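Side-chain contacts in tyrosine-protein phosphatase YwqE (Bacillus subtilis, PDB 3QY7), which dephosphorylates phosphotyrosine-containing proteins as a manganese-dependent tyrosine phosphatase of the polymerase and histidinol phosphatase (PHP)-like class: residues Gln161-Ser164 with Gly165-Ala168; Lys176-Ser179 with Leu180-Glu184; Ala208-Val211 with Leu212-Glu215. One frame throughout, in Å; residues are numbered along the deposited sequence.

Contact 1. Residues Gln161-Ser164 with Gly165-Ala168; sequences QITS and GSLA
Ile162 CG2 meets Leu167 CD1 at 3.7 Å, methyl against methyl, with the two side chains crossing at about a right angle. This is the tight, apolar side of the contact. Ile162 turns CG1 anti to its backbone N (chi1 -159°), which leaves the CG2 branch pointing at the leucine, while Leu167 extends CG and CD1 back over the end of the strand. Ser179 of helix 173-184 touches both residues, and Ala208 and Leu212 of helix 205-216 close over Leu167. Midway the backbone changes from strand 159-163 to the short helix 164-168, the beta-to-alpha junction of a TIM-barrel-like PHP fold. Thr163 stands at the N-cap position, but its hydroxyl makes no capping bond; its carbonyl O instead receives two weak hydrogen bonds, from Ser166 N at 3.1 Å and Leu167 N at 3.4 Å, the first strongly bent. The first firm helical bond runs from Ala168 N to Ser164 O, 3.0 Å long. On the polar side, Ser166 OG lies 3.5 Å from Thr163 CB. Glu138 OE1 is hydrogen-bonded to Thr163 OG1 and to Ser166 OG, so one carboxylate oxygen ties the strand end to the first helical turn. Thr163 also touches the metal ligands His136 and Asp194, its side chain about 8 Å from a bound iron. The solvent side is the far end, where the side chain of partly exposed Ala168 offers just its CB, near Ser164 O, and lies against Glu207.

Contact 2. Residues Lys176-Ser179 with Leu180-Glu184; sequences KAFS and LRLVE
Phe178 and Leu182 pack one turn apart on helix 173-184, an i to i+4 pair on an outer helix of the TIM-barrel-like fold, with Arg181 beside the ring. A chi1 of -176° puts the Phe178 ring opposite the backbone N and beside the carbonyl carbon, so that a side chain that starts away from the following turn comes back beside it. Along Leu182, CB lies 3.6 Å from Ser179 O. CG rises over one face of the Phe178 ring, 4.2 Å from its centroid and 16° off the normal, a CH-pi contact. Beyond CG the two methyls divide the far rim: CD1 reaches Phe178 CE2 at 3.7 Å, and CD2 reaches Phe178 CZ at 3.8 Å. Beneath, Leu182 N donates a hydrogen bond to Phe178 O at 3.1 Å. Ile143 and Arg144 of helix 141-145 touch the same ring, and Ile188 touches Leu182. On another side of the helix Leu180 packs on Glu215 and Phe216. Arg181 bends at chi3 and crosses Phe178 at about a right angle, guanidinium and ring planes 66° apart; its NH2 makes a weak hydrogen bond to Lys246 O, while NH1 stops at the ring edge, 3.5 Å from Phe178 CD1.

Contact 3. Residues Ala208-Val211 with Leu212-Glu215; sequences ALYV and LEKE
Tyr210, with chi1 at -175°, directs its ring to its own carbonyl side, and Lys214 sets CG anti to its carbonyl carbon before bending at chi3 (-66°); together these torsions lay the lysine chain over one face of the tyrosine ring, one turn further along helix 205-216. The methylenes pass across the ring in order. CG lies 3.7 Å from Tyr210 CE1, CD 3.5 Å from Tyr210 CZ, and CE, 3.8 Å from the ring centroid and 25° off its normal, makes the CH-pi contact. Lys214 NZ follows at 3.8 Å from Tyr210 CE2. Both residues are exposed, so this i to i+4 pairing shields apolar methylenes against the ring on the outer surface of the helix. Beneath them Lys214 N donates to Tyr210 O at 2.9 Å. Round the helix, Val211 O takes a second donor besides Glu215 N: a water that bridges it to Glu215 OE2, 2.7 Å from the carboxylate oxygen. The inward side is largely apolar: Val211 packs on Leu180 and alongside Lys176 of helix 173-184, Ala208 rests on helix 164-168, and Leu212 is wedged between Leu167, Val183 and the start of helix 219-232 at Leu220 and Pro221.

In the fold
Contact 1 is the buried one, nearest the metals, joining strand 159-163 to helix 164-168; contacts 2 and 3 each lie within a single outer helix and are only partly buried. The short helix of contact 1 packs against both helix 173-184 (contact 2) and helix 205-216 (contact 3), which also touch each other: Ile162 CD1 reaches Ser179 CB at 3.4 Å, Leu167 CB reaches Ala208 CB at 3.9 Å, and Leu180 CD2 reaches Glu215 CG at 3.7 Å. Chemistry follows depth: methyl packing beside shared carboxylate bonds in contact 1, a buried phenyl-leucine pair edged by arginine in contact 2, a lysine chain over an exposed tyrosine, with a water, in contact 3.

Contact 1. Residues Gln161-Ser164 with Gly165-Ala168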
ATOM      1  N   GLN A 161      -5.021  -3.401   0.004  1.00 10.93           N
ATOM      2  CA  GLN A 161      -3.632  -3.827   0.175  1.00 10.56           C
ATOM      3  C   GLN A 161      -3.386  -4.153   1.645  1.00 11.02           C
ATOM      4  O   GLN A 161      -3.544  -3.297   2.526  1.00 11.09           O
ATOM      5  CB  GLN A 161      -2.699  -2.717  -0.337  1.00 10.22           C
ATOM      6  CG  GLN A 161      -1.254  -2.819   0.181  1.00 11.04           C
ATOM      7  CD  GLN A 161      -1.021  -1.979   1.412  1.00  9.91           C
ATOM      8  OE1 GLN A 161      -1.418  -0.818   1.473  1.00 11.98           O
ATOM      9  NE2 GLN A 161      -0.312  -2.547   2.399  1.00 10.53           N
ATOM     10  N   ILE A 162      -2.999  -5.402   1.882  1.00 10.39           N
ATOM     11  CA  ILE A 162      -2.667  -5.894   3.207  1.00 11.21           C
ATOM     12  C   ILE A 162      -1.189  -5.659   3.488  1.00 11.08           C
ATOM     13  O   ILE A 162      -0.377  -5.572   2.564  1.00 10.67           O
ATOM     14  CB  ILE A 162      -3.045  -7.383   3.360  1.00 10.94           C
ATOM     15  CG1 ILE A 162      -3.188  -7.752   4.840  1.00 14.09           C
ATOM     16  CG2 ILE A 162      -2.082  -8.322   2.602  1.00 11.21           C
ATOM     17  CD1 ILE A 162      -4.455  -8.492   5.091  1.00 17.55           C
ATOM     18  N   THR A 163      -0.847  -5.549   4.763  1.00 11.72           N
ATOM     19  CA  THR A 163       0.544  -5.317   5.166  1.00 12.69           C
ATOM     20  C   THR A 163       1.264  -6.644   5.355  1.00 12.76           C
ATOM     21  O   THR A 163       0.730  -7.534   6.012  1.00 12.31           O
ATOM     22  CB  THR A 163       0.626  -4.553   6.517  1.00 13.12           C
ATOM     23  OG1 THR A 163      -0.339  -3.480   6.536  1.00 15.13           O
ATOM     24  CG2 THR A 163       2.010  -3.980   6.730  1.00 13.10           C
ATOM     25  N   SER A 164       2.468  -6.771   4.789  1.00 12.44           N
ATOM     26  CA  SER A 164       3.281  -7.982   4.963  1.00 12.48           C
ATOM     27  C   SER A 164       3.430  -8.293   6.435  1.00 12.40           C
ATOM     28  O   SER A 164       3.213  -9.428   6.834  1.00 12.11           O
ATOM     29  CB  SER A 164       4.666  -7.855   4.324  1.00 12.55           C
ATOM     30  OG  SER A 164       4.589  -7.702   2.907  1.00 14.83           O
ATOM     31  N   GLY A 165       3.768  -7.287   7.231  1.00 13.24           N
ATOM     32  CA  GLY A 165       3.986  -7.518   8.659  1.00 14.57           C
ATOM     33  C   GLY A 165       2.784  -8.101   9.382  1.00 15.02           C
ATOM     34  O   GLY A 165       2.943  -8.913  10.297  1.00 15.27           O
ATOM     35  N   SER A 166       1.575  -7.700   8.986  1.00 15.10           N
ATOM     36  CA  SER A 166       0.347  -8.231   9.589  1.00 16.17           C
ATOM     37  C   SER A 166       0.241  -9.732   9.417  1.00 16.43           C
ATOM     38  O   SER A 166      -0.030 -10.462  10.383  1.00 17.19           O
ATOM     39  CB  SER A 166      -0.895  -7.563   8.986  1.00 15.78           C
ATOM     40  OG  SER A 166      -0.875  -6.175   9.241  1.00 16.79           O
ATOM     41  N   LEU A 167       0.432 -10.186   8.183  1.00 16.07           N
ATOM     42  CA  LEU A 167       0.474 -11.601   7.841  1.00 16.64           C
ATOM     43  C   LEU A 167       1.611 -12.341   8.543  1.00 17.28           C
ATOM     44  O   LEU A 167       1.438 -13.507   8.911  1.00 17.96           O
ATOM     45  CB  LEU A 167       0.592 -11.787   6.323  1.00 16.27           C
ATOM     46  CG  LEU A 167      -0.679 -11.439   5.526  1.00 14.86           C
ATOM     47  CD1 LEU A 167      -0.378 -11.313   4.049  1.00 15.23           C
ATOM     48  CD2 LEU A 167      -1.809 -12.452   5.775  1.00 16.96           C
ATOM     49  N   ALA A 168       2.742 -11.658   8.735  1.00 18.35           N
ATOM     50  CA  ALA A 168       3.954 -12.262   9.313  1.00 19.51           C
ATOM     51  C   ALA A 168       3.901 -12.331  10.841  1.00 21.07           C
ATOM     52  O   ALA A 168       4.722 -13.011  11.462  1.00 22.57           O
ATOM     53  CB  ALA A 168       5.202 -11.507   8.857  1.00 19.82           C
TER

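Contact 2. Residues Lys176-Ser179 with Leu180-Glu184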
ATOM      1  N   LYS A 176      -2.638 -10.945  12.602  1.00 22.83           N
ATOM      2  CA  LYS A 176      -2.409 -12.055  11.639  1.00 22.13           C
ATOM      3  C   LYS A 176      -3.660 -12.889  11.333  1.00 21.48           C
ATOM      4  O   LYS A 176      -3.977 -13.194  10.180  1.00 21.48           O
ATOM      5  CB  LYS A 176      -1.286 -12.999  12.107  1.00 21.97           C
ATOM      6  CG  LYS A 176      -1.049 -14.177  11.161  1.00 21.62           C
ATOM      7  CD  LYS A 176       0.123 -15.045  11.609  1.00 21.40           C
ATOM      8  CE  LYS A 176       0.189 -16.294  10.767  1.00 20.99           C
ATOM      9  NZ  LYS A 176       1.343 -17.162  11.127  1.00 21.30           N
ATOM     10  N   ALA A 177      -4.349 -13.300  12.389  1.00 21.62           N
ATOM     11  CA  ALA A 177      -5.562 -14.075  12.263  1.00 21.04           C
ATOM     12  C   ALA A 177      -6.624 -13.360  11.412  1.00 20.92           C
ATOM     13  O   ALA A 177      -7.242 -13.973  10.538  1.00 20.80           O
ATOM     14  CB  ALA A 177      -6.110 -14.376  13.660  1.00 21.72           C
ATOM     15  N   PHE A 178      -6.802 -12.063  11.667  1.00 21.32           N
ATOM     16  CA  PHE A 178      -7.782 -11.269  10.924  1.00 20.97           C
ATOM     17  C   PHE A 178      -7.403 -11.142   9.443  1.00 20.73           C
ATOM     18  O   PHE A 178      -8.256 -11.235   8.557  1.00 20.96           O
ATOM     19  CB  PHE A 178      -7.974  -9.899  11.564  1.00 21.27           C
ATOM     20  CG  PHE A 178      -9.048  -9.075  10.904  1.00 21.72           C
ATOM     21  CD1 PHE A 178     -10.332  -9.590  10.722  1.00 23.71           C
ATOM     22  CD2 PHE A 178      -8.780  -7.790  10.475  1.00 20.62           C
ATOM     23  CE1 PHE A 178     -11.326  -8.835  10.109  1.00 24.08           C
ATOM     24  CE2 PHE A 178      -9.782  -7.021   9.864  1.00 21.67           C
ATOM     25  CZ  PHE A 178     -11.041  -7.547   9.678  1.00 22.12           C
ATOM     26  N   SER A 179      -6.114 -10.968   9.190  1.00 20.09           N
ATOM     27  CA  SER A 179      -5.616 -10.747   7.838  1.00 19.58           C
ATOM     28  C   SER A 179      -5.874 -11.951   6.950  1.00 19.27           C
ATOM     29  O   SER A 179      -6.245 -11.816   5.780  1.00 19.20           O
ATOM     30  CB  SER A 179      -4.115 -10.446   7.883  1.00 18.41           C
ATOM     31  OG  SER A 179      -3.825  -9.312   8.667  1.00 19.90           O
ATOM     32  N   LEU A 180      -5.666 -13.142   7.505  1.00 18.95           N
ATOM     33  CA  LEU A 180      -5.932 -14.378   6.793  1.00 18.86           C
ATOM     34  C   LEU A 180      -7.414 -14.527   6.423  1.00 18.93           C
ATOM     35  O   LEU A 180      -7.733 -15.044   5.360  1.00 18.91           O
ATOM     36  CB  LEU A 180      -5.451 -15.577   7.617  1.00 19.16           C
ATOM     37  CG  LEU A 180      -3.931 -15.769   7.651  1.00 19.84           C
ATOM     38  CD1 LEU A 180      -3.603 -16.845   8.676  1.00 22.48           C
ATOM     39  CD2 LEU A 180      -3.417 -16.177   6.268  1.00 20.55           C
ATOM     40  N   ARG A 181      -8.294 -14.060   7.311  1.00 19.37           N
ATOM     41  CA  ARG A 181      -9.735 -14.011   7.035  1.00 20.04           C
ATOM     42  C   ARG A 181     -10.033 -13.156   5.809  1.00 18.91           C
ATOM     43  O   ARG A 181     -10.754 -13.600   4.912  1.00 19.78           O
ATOM     44  CB  ARG A 181     -10.521 -13.525   8.264  1.00 20.28           C
ATOM     45  CG  ARG A 181     -10.592 -14.581   9.372  1.00 23.63           C
ATOM     46  CD  ARG A 181     -11.065 -14.002  10.690  1.00 27.44           C
ATOM     47  NE  ARG A 181     -12.440 -13.513  10.642  1.00 32.01           N
ATOM     48  CZ  ARG A 181     -12.927 -12.582  11.460  1.00 32.42           C
ATOM     49  NH1 ARG A 181     -12.155 -12.031  12.389  1.00 33.90           N
ATOM     50  NH2 ARG A 181     -14.187 -12.195  11.350  1.00 33.31           N
ATOM     51  N   LEU A 182      -9.449 -11.960   5.759  1.00 18.67           N
ATOM     52  CA  LEU A 182      -9.655 -11.042   4.618  1.00 17.23           C
ATOM     53  C   LEU A 182      -9.117 -11.620   3.307  1.00 17.29           C
ATOM     54  O   LEU A 182      -9.769 -11.532   2.258  1.00 16.75           O
ATOM     55  CB  LEU A 182      -9.033  -9.670   4.914  1.00 17.26           C
ATOM     56  CG  LEU A 182      -9.540  -8.888   6.139  1.00 17.03           C
ATOM     57  CD1 LEU A 182      -8.928  -7.490   6.272  1.00 19.08           C
ATOM     58  CD2 LEU A 182     -11.086  -8.836   6.151  1.00 18.07           C
ATOM     59  N   VAL A 183      -7.929 -12.221   3.367  1.00 16.40           N
ATOM     60  CA  VAL A 183      -7.347 -12.847   2.179  1.00 16.39           C
ATOM     61  C   VAL A 183      -8.229 -13.987   1.649  1.00 17.01           C
ATOM     62  O   VAL A 183      -8.497 -14.068   0.456  1.00 17.35           O
ATOM     63  CB  VAL A 183      -5.892 -13.360   2.401  1.00 15.37           C
ATOM     64  CG1 VAL A 183      -5.420 -14.100   1.161  1.00 17.06           C
ATOM     65  CG2 VAL A 183      -4.923 -12.182   2.716  1.00 15.19           C
ATOM     66  N   GLU A 184      -8.682 -14.858   2.548  1.00 18.03           N
ATOM     67  CA  GLU A 184      -9.575 -15.966   2.204  1.00 19.82           C
ATOM     68  C   GLU A 184     -10.838 -15.505   1.472  1.00 19.39           C
ATOM     69  O   GLU A 184     -11.292 -16.162   0.533  1.00 20.34           O
ATOM     70  CB  GLU A 184      -9.990 -16.687   3.483  1.00 20.38           C
ATOM     71  CG  GLU A 184     -10.629 -18.019   3.220  1.00 23.31           C
ATOM     72  CD  GLU A 184     -11.045 -18.728   4.482  1.00 27.41           C
ATOM     73  OE1 GLU A 184     -12.201 -18.545   4.920  1.00 30.23           O
ATOM     74  OE2 GLU A 184     -10.218 -19.486   5.020  1.00 29.58           O
TER

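Contact 3. Residues Ala208-Val211 with Leu212-Glu215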
ATOM      1  N   ALA A 208       5.712 -13.134   5.003  1.00 12.59           N
ATOM      2  CA  ALA A 208       4.307 -13.026   4.607  1.00 13.69           C
ATOM      3  C   ALA A 208       3.942 -13.953   3.451  1.00 13.24           C
ATOM      4  O   ALA A 208       2.879 -14.574   3.478  1.00 14.25           O
ATOM      5  CB  ALA A 208       3.945 -11.569   4.276  1.00 13.42           C
ATOM      6  N   LEU A 209       4.816 -14.049   2.444  1.00 14.17           N
ATOM      7  CA  LEU A 209       4.553 -14.922   1.297  1.00 14.11           C
ATOM      8  C   LEU A 209       4.531 -16.376   1.742  1.00 15.46           C
ATOM      9  O   LEU A 209       3.689 -17.147   1.300  1.00 15.54           O
ATOM     10  CB  LEU A 209       5.586 -14.723   0.186  1.00 15.03           C
ATOM     11  CG  LEU A 209       5.455 -13.344  -0.462  1.00 15.10           C
ATOM     12  CD1 LEU A 209       6.692 -13.049  -1.297  1.00 16.15           C
ATOM     13  CD2 LEU A 209       4.216 -13.268  -1.325  1.00 16.93           C
ATOM     14  N   TYR A 210       5.432 -16.738   2.646  1.00 15.25           N
ATOM     15  CA  TYR A 210       5.455 -18.117   3.145  1.00 15.79           C
ATOM     16  C   TYR A 210       4.158 -18.445   3.903  1.00 15.57           C
ATOM     17  O   TYR A 210       3.592 -19.523   3.741  1.00 16.60           O
ATOM     18  CB  TYR A 210       6.688 -18.368   4.014  1.00 16.30           C
ATOM     19  CG  TYR A 210       6.840 -19.806   4.468  1.00 17.60           C
ATOM     20  CD1 TYR A 210       6.725 -20.861   3.567  1.00 21.01           C
ATOM     21  CD2 TYR A 210       7.112 -20.103   5.803  1.00 20.49           C
ATOM     22  CE1 TYR A 210       6.881 -22.192   3.989  1.00 21.95           C
ATOM     23  CE2 TYR A 210       7.266 -21.424   6.235  1.00 22.59           C
ATOM     24  CZ  TYR A 210       7.136 -22.461   5.325  1.00 22.95           C
ATOM     25  OH  TYR A 210       7.283 -23.768   5.757  1.00 23.50           O
ATOM     26  N   VAL A 211       3.691 -17.511   4.721  1.00 15.66           N
ATOM     27  CA  VAL A 211       2.420 -17.678   5.417  1.00 15.80           C
ATOM     28  C   VAL A 211       1.291 -17.904   4.406  1.00 16.28           C
ATOM     29  O   VAL A 211       0.489 -18.832   4.553  1.00 16.08           O
ATOM     30  CB  VAL A 211       2.127 -16.472   6.343  1.00 15.56           C
ATOM     31  CG1 VAL A 211       0.652 -16.421   6.743  1.00 17.23           C
ATOM     32  CG2 VAL A 211       3.029 -16.523   7.572  1.00 17.75           C
ATOM     33  N   LEU A 212       1.253 -17.081   3.357  1.00 16.20           N
ATOM     34  CA  LEU A 212       0.260 -17.240   2.295  1.00 17.45           C
ATOM     35  C   LEU A 212       0.346 -18.573   1.562  1.00 18.40           C
ATOM     36  O   LEU A 212      -0.685 -19.184   1.263  1.00 18.87           O
ATOM     37  CB  LEU A 212       0.355 -16.088   1.284  1.00 16.62           C
ATOM     38  CG  LEU A 212      -0.087 -14.730   1.821  1.00 17.64           C
ATOM     39  CD1 LEU A 212       0.252 -13.652   0.792  1.00 16.76           C
ATOM     40  CD2 LEU A 212      -1.578 -14.736   2.159  1.00 19.56           C
ATOM     41  N   GLU A 213       1.568 -19.018   1.270  1.00 19.74           N
ATOM     42  CA  GLU A 213       1.786 -20.278   0.562  1.00 21.26           C
ATOM     43  C   GLU A 213       1.324 -21.445   1.430  1.00 21.29           C
ATOM     44  O   GLU A 213       0.669 -22.371   0.940  1.00 21.79           O
ATOM     45  CB  GLU A 213       3.261 -20.423   0.181  1.00 21.72           C
ATOM     46  CG  GLU A 213       3.557 -21.505  -0.869  1.00 26.43           C
ATOM     47  CD  GLU A 213       3.821 -22.886  -0.275  1.00 31.95           C
ATOM     48  OE1 GLU A 213       4.007 -23.844  -1.061  1.00 35.00           O
ATOM     49  OE2 GLU A 213       3.846 -23.031   0.970  1.00 34.60           O
ATOM     50  N   LYS A 214       1.643 -21.399   2.722  1.00 20.95           N
ATOM     51  CA  LYS A 214       1.220 -22.469   3.635  1.00 21.58           C
ATOM     52  C   LYS A 214      -0.296 -22.534   3.794  1.00 21.52           C
ATOM     53  O   LYS A 214      -0.866 -23.629   3.867  1.00 21.81           O
ATOM     54  CB  LYS A 214       1.878 -22.319   5.009  1.00 21.50           C
ATOM     55  CG  LYS A 214       3.350 -22.718   5.048  1.00 22.73           C
ATOM     56  CD  LYS A 214       3.889 -22.762   6.480  1.00 22.91           C
ATOM     57  CE  LYS A 214       3.919 -21.386   7.125  1.00 24.40           C
ATOM     58  NZ  LYS A 214       4.322 -21.425   8.569  1.00 23.77           N
ATOM     59  N   GLU A 215      -0.945 -21.369   3.848  1.00 21.28           N
ATOM     60  CA  GLU A 215      -2.394 -21.279   4.108  1.00 21.84           C
ATOM     61  C   GLU A 215      -3.286 -21.529   2.900  1.00 21.87           C
ATOM     62  O   GLU A 215      -4.393 -22.091   3.046  1.00 22.25           O
ATOM     63  CB  GLU A 215      -2.756 -19.923   4.726  1.00 22.10           C
ATOM     64  CG  GLU A 215      -2.272 -19.733   6.158  1.00 24.91           C
ATOM     65  CD  GLU A 215      -2.640 -20.896   7.074  1.00 26.80           C
ATOM     66  OE1 GLU A 215      -3.837 -21.259   7.122  1.00 27.53           O
ATOM     67  OE2 GLU A 215      -1.730 -21.452   7.733  1.00 29.77           O
TER
HETATM   68  O   HOH W   1       0.495 -20.012   7.402  1.00 32.62           O